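Local coordinates for cytoplasmic Protein STM1381 (Salmonella enterica subsp. enterica serovar Typhimurium, PDB 3SOZ) that is of unknown function but belongs to the class I glutamine amidotransferase-like proteins, so a role related to that group is possible though unproven, at residues D106-G111 with G206-G211; A138-V143 with G211-F216; S40-G45 with F238-L243; P142-D147 with I186-S191. All coordinates share one frame; numbering follows the deposited sequence.

Contact 1: D106-G111 with G206-G211; sequences DYVAEG and GTYHKG
The end of helix 100-109 and the reversal between strands 200-208 and 211-216 run close along their backbones, the CA atoms of Gly111 and Gly211 lying 3.9 Å apart. A helix cap and a hairpin turn meet here: a Schellman motif closing the helix, with Gly111 as its positive-phi C-prime residue, and a type II' turn from Tyr208 to Gly211 that makes a two-residue beta hairpin. Lys210 N, at the turn's corner, donates to Ala109 O (3.1 Å), in the carbonyl plane and on a lone pair, but bent to 140° at the hydrogen. CA-H...O contacts accompany it: Ala109 CA to Tyr208 O at 3.4 Å and Gly111 CA to Lys210 O at 3.3 Å. Glycine suits both 111 and 211, since Gly111 has a backbone turn that crowds a beta carbon and Gly211 places its CA directly before Val108 O.

Among the side chains, Tyr208 has CG anti to its backbone N (chi1 -177°), which lays the ring beside the helix. Val108 CG1 comes in at the ring's edge, in its plane, and also packs 3.7 Å from Tyr208 CB, the two side chains crossing at about a right angle. The small Ala109 methyl touches both rings, which lie to one side of it: its CB is 4.0 Å from Tyr208 CE2 and 3.8 Å from His209 CD2, at the imidazole edge, while that CD2 stands over a face of the tyrosine ring, toward its rim. Val140 of helix 137-140 also touches Val108 and Tyr208, and Tyr208 OH is hydrogen-bonded to Glu139 OE1.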
loop_
_atom_site.group_PDB
_atom_site.type_symbol
_atom_site.label_atom_id
_atom_site.label_comp_id
_atom_site.label_asym_id
_atom_site.label_seq_id
_atom_site.Cartn_x
_atom_site.Cartn_y
_atom_site.Cartn_z
ATOM N N ASP A 106 -20.182 -17.619 -8.855
ATOM C CA ASP A 106 -21.037 -18.586 -9.506
ATOM C C ASP A 106 -22.074 -19.023 -8.509
ATOM O O ASP A 106 -23.267 -18.849 -8.768
ATOM C CB ASP A 106 -20.225 -19.776 -10.047
ATOM C CG ASP A 106 -19.494 -19.441 -11.369
ATOM O OD1 ASP A 106 -19.515 -18.274 -11.841
ATOM O OD2 ASP A 106 -18.888 -20.358 -11.951
ATOM N N TYR A 107 -21.631 -19.528 -7.354
ATOM C CA TYR A 107 -22.532 -19.980 -6.297
ATOM C C TYR A 107 -23.639 -18.984 -5.978
ATOM O O TYR A 107 -24.809 -19.348 -5.903
ATOM C CB TYR A 107 -21.735 -20.271 -5.038
ATOM C CG TYR A 107 -22.553 -20.358 -3.769
ATOM C CD1 TYR A 107 -22.813 -19.224 -3.022
ATOM C CD2 TYR A 107 -23.030 -21.576 -3.302
ATOM C CE1 TYR A 107 -23.561 -19.274 -1.858
ATOM C CE2 TYR A 107 -23.785 -21.652 -2.127
ATOM C CZ TYR A 107 -24.045 -20.482 -1.407
ATOM O OH TYR A 107 -24.768 -20.501 -0.232
ATOM N N VAL A 108 -23.261 -17.727 -5.776
ATOM C CA VAL A 108 -24.217 -16.695 -5.412
ATOM C C VAL A 108 -25.238 -16.453 -6.527
ATOM O O VAL A 108 -26.440 -16.464 -6.267
ATOM C CB VAL A 108 -23.507 -15.373 -4.999
ATOM C CG1 VAL A 108 -24.508 -14.218 -4.870
ATOM C CG2 VAL A 108 -22.759 -15.569 -3.720
ATOM N N ALA A 109 -24.757 -16.199 -7.746
ATOM C CA ALA A 109 -25.602 -16.138 -8.956
ATOM C C ALA A 109 -26.625 -17.306 -9.055
ATOM O O ALA A 109 -27.770 -17.075 -9.436
ATOM C CB ALA A 109 -24.735 -16.068 -10.223
ATOM N N GLU A 110 -26.212 -18.533 -8.700
ATOM C CA GLU A 110 -27.116 -19.693 -8.664
ATOM C C GLU A 110 -27.979 -19.692 -7.389
ATOM O O GLU A 110 -28.375 -20.753 -6.869
ATOM C CB GLU A 110 -26.358 -21.036 -8.832
ATOM C CG GLU A 110 -26.052 -21.452 -10.308
ATOM C CD GLU A 110 -24.514 -21.562 -10.673
ATOM O OE1 GLU A 110 -23.793 -22.459 -10.127
ATOM O OE2 GLU A 110 -24.031 -20.769 -11.542
ATOM N N GLY A 111 -28.269 -18.505 -6.872
ATOM C CA GLY A 111 -29.119 -18.399 -5.678
ATOM C C GLY A 111 -28.496 -18.537 -4.290
ATOM O O GLY A 111 -29.178 -18.291 -3.301
ATOM N N GLY A 206 -28.287 -6.373 -0.921
ATOM C CA GLY A 206 -28.295 -6.358 -2.384
ATOM C C GLY A 206 -28.585 -7.736 -2.914
ATOM O O GLY A 206 -28.875 -8.640 -2.134
ATOM N N THR A 207 -28.492 -7.895 -4.230
ATOM C CA THR A 207 -28.785 -9.180 -4.880
ATOM C C THR A 207 -27.778 -9.373 -6.017
ATOM O O THR A 207 -27.379 -8.384 -6.668
ATOM C CB THR A 207 -30.243 -9.242 -5.526
ATOM O OG1 THR A 207 -30.350 -8.255 -6.580
ATOM C CG2 THR A 207 -31.354 -9.063 -4.468
ATOM N N TYR A 208 -27.403 -10.628 -6.275
ATOM C CA TYR A 208 -26.539 -10.921 -7.398
ATOM C C TYR A 208 -27.126 -12.070 -8.259
ATOM O O TYR A 208 -27.026 -13.271 -7.914
ATOM C CB TYR A 208 -25.083 -11.148 -6.930
ATOM C CG TYR A 208 -24.098 -11.400 -8.058
ATOM C CD1 TYR A 208 -23.776 -10.396 -8.991
ATOM C CD2 TYR A 208 -23.471 -12.637 -8.179
ATOM C CE1 TYR A 208 -22.858 -10.643 -10.031
ATOM C CE2 TYR A 208 -22.565 -12.890 -9.204
ATOM C CZ TYR A 208 -22.264 -11.898 -10.122
ATOM O OH TYR A 208 -21.350 -12.203 -11.127
ATOM N N HIS A 209 -27.748 -11.670 -9.373
ATOM C CA HIS A 209 -28.685 -12.524 -10.113
ATOM C C HIS A 209 -29.630 -13.212 -9.133
ATOM O O HIS A 209 -30.373 -12.528 -8.443
ATOM C CB HIS A 209 -27.953 -13.501 -11.031
ATOM C CG HIS A 209 -27.015 -12.829 -11.986
ATOM N ND1 HIS A 209 -27.416 -11.809 -12.827
ATOM C CD2 HIS A 209 -25.695 -13.020 -12.229
ATOM C CE1 HIS A 209 -26.383 -11.402 -13.547
ATOM N NE2 HIS A 209 -25.327 -12.123 -13.208
ATOM N N LYS A 210 -29.581 -14.535 -9.026
ATOM C CA LYS A 210 -30.560 -15.251 -8.183
ATOM C C LYS A 210 -30.256 -15.189 -6.693
ATOM O O LYS A 210 -31.042 -15.700 -5.883
ATOM C CB LYS A 210 -30.750 -16.721 -8.606
ATOM C CG LYS A 210 -31.238 -16.935 -10.042
ATOM C CD LYS A 210 -31.566 -18.414 -10.343
ATOM C CE LYS A 210 -32.518 -18.517 -11.569
ATOM N NZ LYS A 210 -32.911 -19.915 -11.960
ATOM N N GLY A 211 -29.133 -14.554 -6.335
ATOM C CA GLY A 211 -28.627 -14.585 -4.959
ATOM C C GLY A 211 -28.704 -13.314 -4.142
ATOM O O GLY A 211 -28.685 -12.202 -4.689
#

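Contact 2: A138-V143 with G211-F216; sequences AEVLPV and GKVCCF
Aliphatic packing carries most of this buried contact, in which the end of helix 137-140 and the loop after it lie over one face of strand 211-216 in the central mixed sheet. The two methyls of Val213 reach three residues: CG2, beside its backbone N, meets Val140 CG1 at 4.1 Å, while CG1, anti to that N (chi1 -153°), meets Leu141 CD2 at 4.0 Å and Pro142 CD at 3.7 Å. Beta-branched valine suits an extended strand and offers one branch to the helix end and the other to the loop, crossing Val140 and Leu141 at about right angles.

Sulfur contacts form the second group. Cys215 SG, beside its own backbone N, lies 3.6 Å from Pro142 CD and 3.7 Å from Val143 CG2, with Leu141 CB farther off, so three consecutive residues line one side of the thiol. Cys214 points to the opposite face, where it touches Val242 of helix 235-246, as expected for a sheet covered on both sides.

No hydrogen bond joins the two segments. Pro142 has no N-H to satisfy, and Leu141 O is taken by Lys188 NZ. Cohesion here therefore rests on dispersion and on the exclusion of water.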
loop_
_atom_site.group_PDB
_atom_site.type_symbol
_atom_site.label_atom_id
_atom_site.label_comp_id
_atom_site.label_asym_id
_atom_site.label_seq_id
_atom_site.Cartn_x
_atom_site.Cartn_y
_atom_site.Cartn_z
ATOM N N ALA A 138 -16.001 -8.025 -6.737
ATOM C CA ALA A 138 -16.388 -6.609 -6.718
ATOM C C ALA A 138 -17.801 -6.512 -7.286
ATOM O O ALA A 138 -18.714 -5.937 -6.679
ATOM C CB ALA A 138 -15.417 -5.760 -7.529
ATOM N N GLU A 139 -17.950 -7.138 -8.446
ATOM C CA GLU A 139 -19.211 -7.320 -9.166
ATOM C C GLU A 139 -20.346 -7.910 -8.294
ATOM O O GLU A 139 -21.455 -7.446 -8.358
ATOM C CB GLU A 139 -18.893 -8.252 -10.333
ATOM C CG GLU A 139 -19.473 -7.940 -11.707
ATOM C CD GLU A 139 -19.622 -9.247 -12.514
ATOM O OE1 GLU A 139 -20.434 -10.109 -12.095
ATOM O OE2 GLU A 139 -18.922 -9.426 -13.538
ATOM N N VAL A 140 -20.062 -8.924 -7.484
ATOM C CA VAL A 140 -21.052 -9.531 -6.598
ATOM C C VAL A 140 -21.606 -8.625 -5.472
ATOM O O VAL A 140 -22.789 -8.691 -5.141
ATOM C CB VAL A 140 -20.473 -10.775 -5.939
ATOM C CG1 VAL A 140 -21.511 -11.502 -5.119
ATOM C CG2 VAL A 140 -19.886 -11.683 -6.961
ATOM N N LEU A 141 -20.756 -7.786 -4.871
ATOM C CA LEU A 141 -21.120 -7.008 -3.668
ATOM C C LEU A 141 -22.005 -5.801 -3.949
ATOM O O LEU A 141 -21.881 -5.154 -5.003
ATOM C CB LEU A 141 -19.861 -6.546 -2.898
ATOM C CG LEU A 141 -18.822 -7.656 -2.646
ATOM C CD1 LEU A 141 -17.524 -7.093 -2.014
ATOM C CD2 LEU A 141 -19.415 -8.849 -1.838
ATOM N N PRO A 142 -22.891 -5.483 -2.979
ATOM C CA PRO A 142 -23.822 -4.386 -3.089
ATOM C C PRO A 142 -23.199 -3.031 -2.773
ATOM O O PRO A 142 -23.907 -2.007 -2.788
ATOM C CB PRO A 142 -24.900 -4.760 -2.081
ATOM C CG PRO A 142 -24.187 -5.601 -1.048
ATOM C CD PRO A 142 -23.087 -6.270 -1.739
ATOM N N VAL A 143 -21.886 -3.025 -2.504
ATOM C CA VAL A 143 -21.076 -1.780 -2.291
ATOM C C VAL A 143 -19.931 -1.563 -3.305
ATOM O O VAL A 143 -19.356 -2.536 -3.857
ATOM C CB VAL A 143 -20.536 -1.707 -0.890
ATOM C CG1 VAL A 143 -21.678 -1.479 0.096
ATOM C CG2 VAL A 143 -19.804 -2.998 -0.546
ATOM N N GLY A 211 -29.133 -14.554 -6.335
ATOM C CA GLY A 211 -28.627 -14.585 -4.959
ATOM C C GLY A 211 -28.704 -13.314 -4.142
ATOM O O GLY A 211 -28.685 -12.202 -4.689
ATOM N N LYS A 212 -28.769 -13.497 -2.824
ATOM C CA LYS A 212 -28.753 -12.382 -1.861
ATOM C C LYS A 212 -27.369 -12.092 -1.214
ATOM O O LYS A 212 -26.716 -12.997 -0.667
ATOM C CB LYS A 212 -29.794 -12.668 -0.783
ATOM C CG LYS A 212 -31.175 -12.949 -1.378
ATOM C CD LYS A 212 -32.279 -13.109 -0.305
ATOM C CE LYS A 212 -33.409 -14.036 -0.793
ATOM N NZ LYS A 212 -32.996 -15.500 -0.890
ATOM N N VAL A 213 -26.934 -10.835 -1.270
ATOM C CA VAL A 213 -25.635 -10.425 -0.701
ATOM C C VAL A 213 -25.785 -9.446 0.436
ATOM O O VAL A 213 -26.628 -8.551 0.402
ATOM C CB VAL A 213 -24.683 -9.714 -1.726
ATOM C CG1 VAL A 213 -23.217 -9.909 -1.324
ATOM C CG2 VAL A 213 -24.877 -10.225 -3.105
ATOM N N CYS A 214 -24.910 -9.575 1.420
ATOM C CA CYS A 214 -24.884 -8.623 2.511
ATOM C C CYS A 214 -23.443 -8.235 2.916
ATOM O O CYS A 214 -22.552 -9.087 3.024
ATOM C CB CYS A 214 -25.676 -9.197 3.682
ATOM S SG CYS A 214 -25.747 -8.176 5.131
ATOM N N CYS A 215 -23.245 -6.932 3.099
ATOM C CA CYS A 215 -22.020 -6.350 3.597
ATOM C C CYS A 215 -22.273 -5.671 4.916
ATOM O O CYS A 215 -23.180 -4.851 5.047
ATOM C CB CYS A 215 -21.522 -5.308 2.638
ATOM S SG CYS A 215 -20.981 -6.060 1.144
ATOM N N PHE A 216 -21.461 -6.022 5.897
ATOM C CA PHE A 216 -21.478 -5.361 7.172
ATOM C C PHE A 216 -20.114 -4.683 7.305
ATOM O O PHE A 216 -19.080 -5.348 7.197
ATOM C CB PHE A 216 -21.750 -6.383 8.297
ATOM C CG PHE A 216 -21.722 -5.783 9.655
ATOM C CD1 PHE A 216 -22.810 -5.056 10.128
ATOM C CD2 PHE A 216 -20.579 -5.867 10.438
ATOM C CE1 PHE A 216 -22.758 -4.452 11.384
ATOM C CE2 PHE A 216 -20.529 -5.272 11.689
ATOM C CZ PHE A 216 -21.612 -4.566 12.159
#

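Contact 3: S40-G45 with F238-L243; sequences SCLRQG and FWCNVL
Two leucines with nearly matching torsions bring this helix-end contact together: chi1 is -101° in Leu42 and -102° in Leu243, with both second torsions also away from staggered values. In Leu42 the CB bond runs along the interface, and these torsions swing the branched end toward helix 235-246. There Leu243 CD2 sets against the fork of Leu42, 3.6 Å from its CD2 and touching CG as well, the side chains crossing at about a right angle. The other branch, CD1, turns to Trp239 CB at 3.8 Å, so Leu42 fits against residues one helical turn apart, while the indole itself leads away.

Cys240 has SG beside its backbone N (chi1 -71°), which aims the sulfur at the turn that follows helix 36-42. It sits 3.9 Å from Cys41 O and 4.1 Å from Gly45 CA. In the type II turn from Leu42 to Gly45, glycine is well suited to 45, since in this model a beta carbon would point at Cys240 SG.

The segments share no hydrogen bond; the leucine contacts are apolar, and the sulfur lies beside a backbone carbonyl. Leu243 also rests on Leu115 of strand 113-117, and Trp239 packs edge-to-face with Phe216 of strand 211-216. Consistent with a class I glutamine amidotransferase-like fold, helix 235-246 thus covers these parallel strands, with the end of helix 36-42 packed against its flank.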
loop_
_atom_site.group_PDB
_atom_site.type_symbol
_atom_site.label_atom_id
_atom_site.label_comp_id
_atom_site.label_asym_id
_atom_site.label_seq_id
_atom_site.Cartn_x
_atom_site.Cartn_y
_atom_site.Cartn_z
ATOM N N SER A 40 -20.351 -19.672 18.233
ATOM C CA SER A 40 -21.180 -20.206 19.312
ATOM C C SER A 40 -22.578 -19.586 19.273
ATOM O O SER A 40 -23.544 -20.251 19.633
ATOM C CB SER A 40 -20.539 -19.989 20.690
ATOM O OG SER A 40 -20.946 -18.754 21.278
ATOM N N CYS A 41 -22.667 -18.330 18.820
ATOM C CA CYS A 41 -23.936 -17.583 18.683
ATOM C C CYS A 41 -24.825 -18.019 17.519
ATOM O O CYS A 41 -26.050 -17.995 17.610
ATOM C CB CYS A 41 -23.640 -16.095 18.494
ATOM S SG CYS A 41 -23.668 -15.115 19.986
ATOM N N LEU A 42 -24.185 -18.362 16.412
ATOM C CA LEU A 42 -24.861 -18.791 15.203
ATOM C C LEU A 42 -25.455 -20.166 15.397
ATOM O O LEU A 42 -26.622 -20.381 15.074
ATOM C CB LEU A 42 -23.896 -18.757 14.025
ATOM C CG LEU A 42 -24.136 -17.509 13.191
ATOM C CD1 LEU A 42 -24.657 -16.401 14.059
ATOM C CD2 LEU A 42 -22.910 -17.075 12.408
ATOM N N ARG A 43 -24.653 -21.086 15.934
ATOM C CA ARG A 43 -25.158 -22.346 16.481
ATOM C C ARG A 43 -25.971 -21.952 17.694
ATOM O O ARG A 43 -25.794 -20.854 18.218
ATOM C CB ARG A 43 -24.004 -23.256 16.909
ATOM C CG ARG A 43 -22.975 -23.578 15.809
ATOM C CD ARG A 43 -21.856 -24.475 16.348
ATOM N NE ARG A 43 -20.523 -24.002 15.953
ATOM C CZ ARG A 43 -19.691 -24.623 15.109
ATOM N NH1 ARG A 43 -20.014 -25.782 14.528
ATOM N NH2 ARG A 43 -18.512 -24.078 14.852
ATOM N N GLN A 44 -26.876 -22.804 18.156
ATOM C CA GLN A 44 -27.676 -22.407 19.320
ATOM C C GLN A 44 -28.733 -21.337 18.919
ATOM O O GLN A 44 -29.691 -21.086 19.661
ATOM C CB GLN A 44 -26.751 -21.967 20.490
ATOM C CG GLN A 44 -27.426 -21.324 21.730
ATOM C CD GLN A 44 -27.286 -19.787 21.777
ATOM O OE1 GLN A 44 -27.964 -19.043 21.043
ATOM N NE2 GLN A 44 -26.403 -19.313 22.655
ATOM N N GLY A 45 -28.549 -20.722 17.750
ATOM C CA GLY A 45 -29.653 -20.103 17.019
ATOM C C GLY A 45 -30.091 -21.075 15.922
ATOM O O GLY A 45 -30.579 -20.657 14.869
ATOM N N PHE A 238 -29.118 -10.550 15.980
ATOM C CA PHE A 238 -28.843 -9.689 14.867
ATOM C C PHE A 238 -28.180 -10.466 13.730
ATOM O O PHE A 238 -28.483 -10.223 12.566
ATOM C CB PHE A 238 -27.975 -8.512 15.270
ATOM C CG PHE A 238 -27.302 -7.859 14.121
ATOM C CD1 PHE A 238 -27.985 -6.938 13.339
ATOM C CD2 PHE A 238 -25.980 -8.173 13.805
ATOM C CE1 PHE A 238 -27.368 -6.320 12.263
ATOM C CE2 PHE A 238 -25.351 -7.565 12.718
ATOM C CZ PHE A 238 -26.041 -6.630 11.948
ATOM N N TRP A 239 -27.269 -11.378 14.065
ATOM C CA TRP A 239 -26.539 -12.110 13.032
ATOM C C TRP A 239 -27.412 -13.216 12.458
ATOM O O TRP A 239 -27.506 -13.376 11.240
ATOM C CB TRP A 239 -25.204 -12.650 13.559
ATOM C CG TRP A 239 -24.198 -11.561 13.876
ATOM C CD1 TRP A 239 -23.759 -11.173 15.111
ATOM C CD2 TRP A 239 -23.513 -10.723 12.933
ATOM N NE1 TRP A 239 -22.861 -10.142 14.999
ATOM C CE2 TRP A 239 -22.688 -9.850 13.671
ATOM C CE3 TRP A 239 -23.518 -10.629 11.540
ATOM C CZ2 TRP A 239 -21.867 -8.904 13.058
ATOM C CZ3 TRP A 239 -22.709 -9.685 10.932
ATOM C CH2 TRP A 239 -21.899 -8.830 11.690
ATOM N N CYS A 240 -28.084 -13.957 13.330
ATOM C CA CYS A 240 -29.070 -14.904 12.881
ATOM C C CYS A 240 -30.027 -14.264 11.860
ATOM O O CYS A 240 -30.215 -14.806 10.769
ATOM C CB CYS A 240 -29.798 -15.502 14.075
ATOM S SG CYS A 240 -28.725 -16.642 15.061
ATOM N N ASN A 241 -30.585 -13.103 12.167
ATOM C CA ASN A 241 -31.443 -12.438 11.200
ATOM C C ASN A 241 -30.735 -12.119 9.904
ATOM O O ASN A 241 -31.354 -12.179 8.846
ATOM C CB ASN A 241 -31.992 -11.124 11.733
ATOM C CG ASN A 241 -33.278 -11.286 12.550
ATOM O OD1 ASN A 241 -33.415 -12.167 13.394
ATOM N ND2 ASN A 241 -34.215 -10.371 12.320
ATOM N N VAL A 242 -29.457 -11.742 9.970
ATOM C CA VAL A 242 -28.721 -11.354 8.770
ATOM C C VAL A 242 -28.629 -12.569 7.844
ATOM O O VAL A 242 -28.802 -12.484 6.616
ATOM C CB VAL A 242 -27.282 -10.868 9.109
ATOM C CG1 VAL A 242 -26.569 -10.338 7.847
ATOM C CG2 VAL A 242 -27.321 -9.783 10.147
ATOM N N LEU A 243 -28.335 -13.694 8.474
ATOM C CA LEU A 243 -28.185 -14.956 7.799
ATOM C C LEU A 243 -29.518 -15.425 7.224
ATOM O O LEU A 243 -29.645 -15.563 6.019
ATOM C CB LEU A 243 -27.582 -15.971 8.764
ATOM C CG LEU A 243 -26.084 -16.282 8.620
ATOM C CD1 LEU A 243 -25.283 -15.197 7.901
ATOM C CD2 LEU A 243 -25.514 -16.542 9.980
#

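Contact 4: P142-D147 with I186-S191; sequences PVDMLD and IAKENS
Lys188 and Asp144 cross at about a right angle over a short pairing of strand 143-144 with the end of strand 175-187, in the antiparallel part of the mixed sheet. Asp144 and Ile186, a hydrogen-bonded pair, send their side chains to the same face; Asp144 N donates to Ile186 O (2.9 Å) in the carbonyl plane, and the return bond is weak. Lys188 N prolongs the pairing with a fairly straight bond of 164° to Pro142 O (3.1 Å), coming from above the carbonyl plane.

The lysine has CG beside its backbone N and is extended beyond it, so its methylenes run past the Pro142 carbonyl and place CE 3.6 Å from Asp144 OD1. Leu146 turns CD1 to Ile186 CD1 at 4.3 Å, a loose apolar touch. Ser191 folds OG back to donate to Lys188 O within the loop.

Lys188 NZ remains 4.5 Å from Asp144 OD1, beyond a salt bridge, and gives its hydrogen bond to Leu141 O, with a weak one to Ala138 O. Helix-end carbonyls and a nearby carboxylate would probably favour the charged ammonium; the lysine's methylenes span the strand pairing and its NZ ties it by hydrogen bonds to the end of helix 137-140 and the loop after it.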
loop_
_atom_site.group_PDB
_atom_site.type_symbol
_atom_site.label_atom_id
_atom_site.label_comp_id
_atom_site.label_asym_id
_atom_site.label_seq_id
_atom_site.Cartn_x
_atom_site.Cartn_y
_atom_site.Cartn_z
ATOM N N PRO A 142 -22.891 -5.483 -2.979
ATOM C CA PRO A 142 -23.822 -4.386 -3.089
ATOM C C PRO A 142 -23.199 -3.031 -2.773
ATOM O O PRO A 142 -23.907 -2.007 -2.788
ATOM C CB PRO A 142 -24.900 -4.760 -2.081
ATOM C CG PRO A 142 -24.187 -5.601 -1.048
ATOM C CD PRO A 142 -23.087 -6.270 -1.739
ATOM N N VAL A 143 -21.886 -3.025 -2.504
ATOM C CA VAL A 143 -21.076 -1.780 -2.291
ATOM C C VAL A 143 -19.931 -1.563 -3.305
ATOM O O VAL A 143 -19.356 -2.536 -3.857
ATOM C CB VAL A 143 -20.536 -1.707 -0.890
ATOM C CG1 VAL A 143 -21.678 -1.479 0.096
ATOM C CG2 VAL A 143 -19.804 -2.998 -0.546
ATOM N N ASP A 144 -19.652 -0.291 -3.595
ATOM C CA ASP A 144 -18.406 0.071 -4.257
ATOM C C ASP A 144 -17.337 0.314 -3.211
ATOM O O ASP A 144 -17.628 0.841 -2.141
ATOM C CB ASP A 144 -18.550 1.314 -5.149
ATOM C CG ASP A 144 -19.177 1.000 -6.524
ATOM O OD1 ASP A 144 -18.881 -0.077 -7.127
ATOM O OD2 ASP A 144 -19.986 1.838 -6.997
HETATM N N MSE A 145 -16.107 -0.080 -3.537
HETATM C CA MSE A 145 -14.945 0.031 -2.651
HETATM C C MSE A 145 -13.990 1.121 -3.079
HETATM O O MSE A 145 -13.941 1.506 -4.241
HETATM C CB MSE A 145 -14.210 -1.311 -2.587
HETATM C CG MSE A 145 -14.824 -2.275 -1.596
HETATM SE SE MSE A 145 -14.354 -4.100 -2.006
HETATM C CE MSE A 145 -15.407 -4.463 -3.591
ATOM N N LEU A 146 -13.224 1.613 -2.118
ATOM C CA LEU A 146 -12.225 2.644 -2.362
ATOM C C LEU A 146 -10.928 2.060 -2.952
ATOM O O LEU A 146 -10.590 0.892 -2.738
ATOM C CB LEU A 146 -11.919 3.345 -1.041
ATOM C CG LEU A 146 -12.641 4.658 -0.694
ATOM C CD1 LEU A 146 -13.961 4.899 -1.451
ATOM C CD2 LEU A 146 -12.842 4.797 0.801
ATOM N N ASP A 147 -10.226 2.876 -3.718
ATOM C CA ASP A 147 -8.887 2.582 -4.165
ATOM C C ASP A 147 -7.871 2.616 -3.005
ATOM O O ASP A 147 -6.888 1.890 -3.020
ATOM C CB ASP A 147 -8.457 3.635 -5.182
ATOM C CG ASP A 147 -9.049 3.426 -6.572
ATOM O OD1 ASP A 147 -9.682 2.370 -6.835
ATOM O OD2 ASP A 147 -8.828 4.334 -7.432
ATOM N N ILE A 186 -19.582 2.735 -0.265
ATOM C CA ILE A 186 -20.564 3.551 -0.955
ATOM C C ILE A 186 -21.652 2.585 -1.423
ATOM O O ILE A 186 -21.335 1.559 -2.034
ATOM C CB ILE A 186 -19.918 4.207 -2.193
ATOM C CG1 ILE A 186 -18.895 5.257 -1.767
ATOM C CG2 ILE A 186 -21.007 4.770 -3.153
ATOM C CD1 ILE A 186 -17.940 5.734 -2.909
ATOM N N ALA A 187 -22.920 2.878 -1.147
ATOM C CA ALA A 187 -23.991 1.986 -1.665
ATOM C C ALA A 187 -24.107 2.034 -3.208
ATOM O O ALA A 187 -24.010 3.089 -3.823
ATOM C CB ALA A 187 -25.304 2.260 -0.986
ATOM N N LYS A 188 -24.233 0.878 -3.839
ATOM C CA LYS A 188 -24.532 0.833 -5.283
ATOM C C LYS A 188 -26.029 1.199 -5.548
ATOM O O LYS A 188 -26.849 1.196 -4.618
ATOM C CB LYS A 188 -24.208 -0.562 -5.841
ATOM C CG LYS A 188 -22.747 -0.859 -6.106
ATOM C CD LYS A 188 -22.494 -2.386 -6.287
ATOM C CE LYS A 188 -21.295 -2.700 -7.237
ATOM N NZ LYS A 188 -20.799 -4.123 -7.191
ATOM N N GLU A 189 -26.399 1.494 -6.796
ATOM C CA GLU A 189 -27.808 1.835 -7.102
ATOM C C GLU A 189 -28.900 0.842 -6.647
ATOM O O GLU A 189 -29.759 1.179 -5.821
ATOM C CB GLU A 189 -27.985 2.262 -8.556
ATOM C CG GLU A 189 -27.674 3.758 -8.740
ATOM C CD GLU A 189 -28.102 4.320 -10.121
ATOM O OE1 GLU A 189 -28.056 3.573 -11.150
ATOM O OE2 GLU A 189 -28.480 5.524 -10.168
ATOM N N ASN A 190 -28.907 -0.369 -7.163
ATOM C CA ASN A 190 -30.020 -1.233 -6.792
ATOM C C ASN A 190 -29.668 -2.043 -5.574
ATOM O O ASN A 190 -29.252 -3.206 -5.639
ATOM C CB ASN A 190 -30.569 -2.002 -7.998
ATOM C CG ASN A 190 -30.953 -1.039 -9.144
ATOM O OD1 ASN A 190 -31.714 -0.059 -8.945
ATOM N ND2 ASN A 190 -30.369 -1.270 -10.323
ATOM N N SER A 191 -29.797 -1.348 -4.452
ATOM C CA SER A 191 -29.299 -1.826 -3.154
ATOM C C SER A 191 -29.891 -1.032 -1.997
ATOM O O SER A 191 -30.140 0.171 -2.107
ATOM C CB SER A 191 -27.757 -1.783 -3.083
ATOM O OG SER A 191 -27.295 -0.452 -2.940
#

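From the N terminus, 40-45 opens the longest loop, which contact 3 closes at 238-243, fastening helix 36-42 to helix 235-246; the other three contacts nest inside it. Next, 106-111 opens contact 1, closed at 206-211. Before that closure 138-143 begins contact 2, which ends at 211-216, so contacts 1 and 2 cross and share Gly211. Contact 4, from 142-147 to 186-191, nests within contact 1 and shares Pro142 and Val143 with contact 2. Contact 1 ties helix 100-109 to the hairpin of strands 200-208 and 211-216; contacts 2 and 4 join helix 137-140 and the segment after it to strands 211-216 and 175-187; contact 3 meets contact 2 through strand 211-216, from the opposite face.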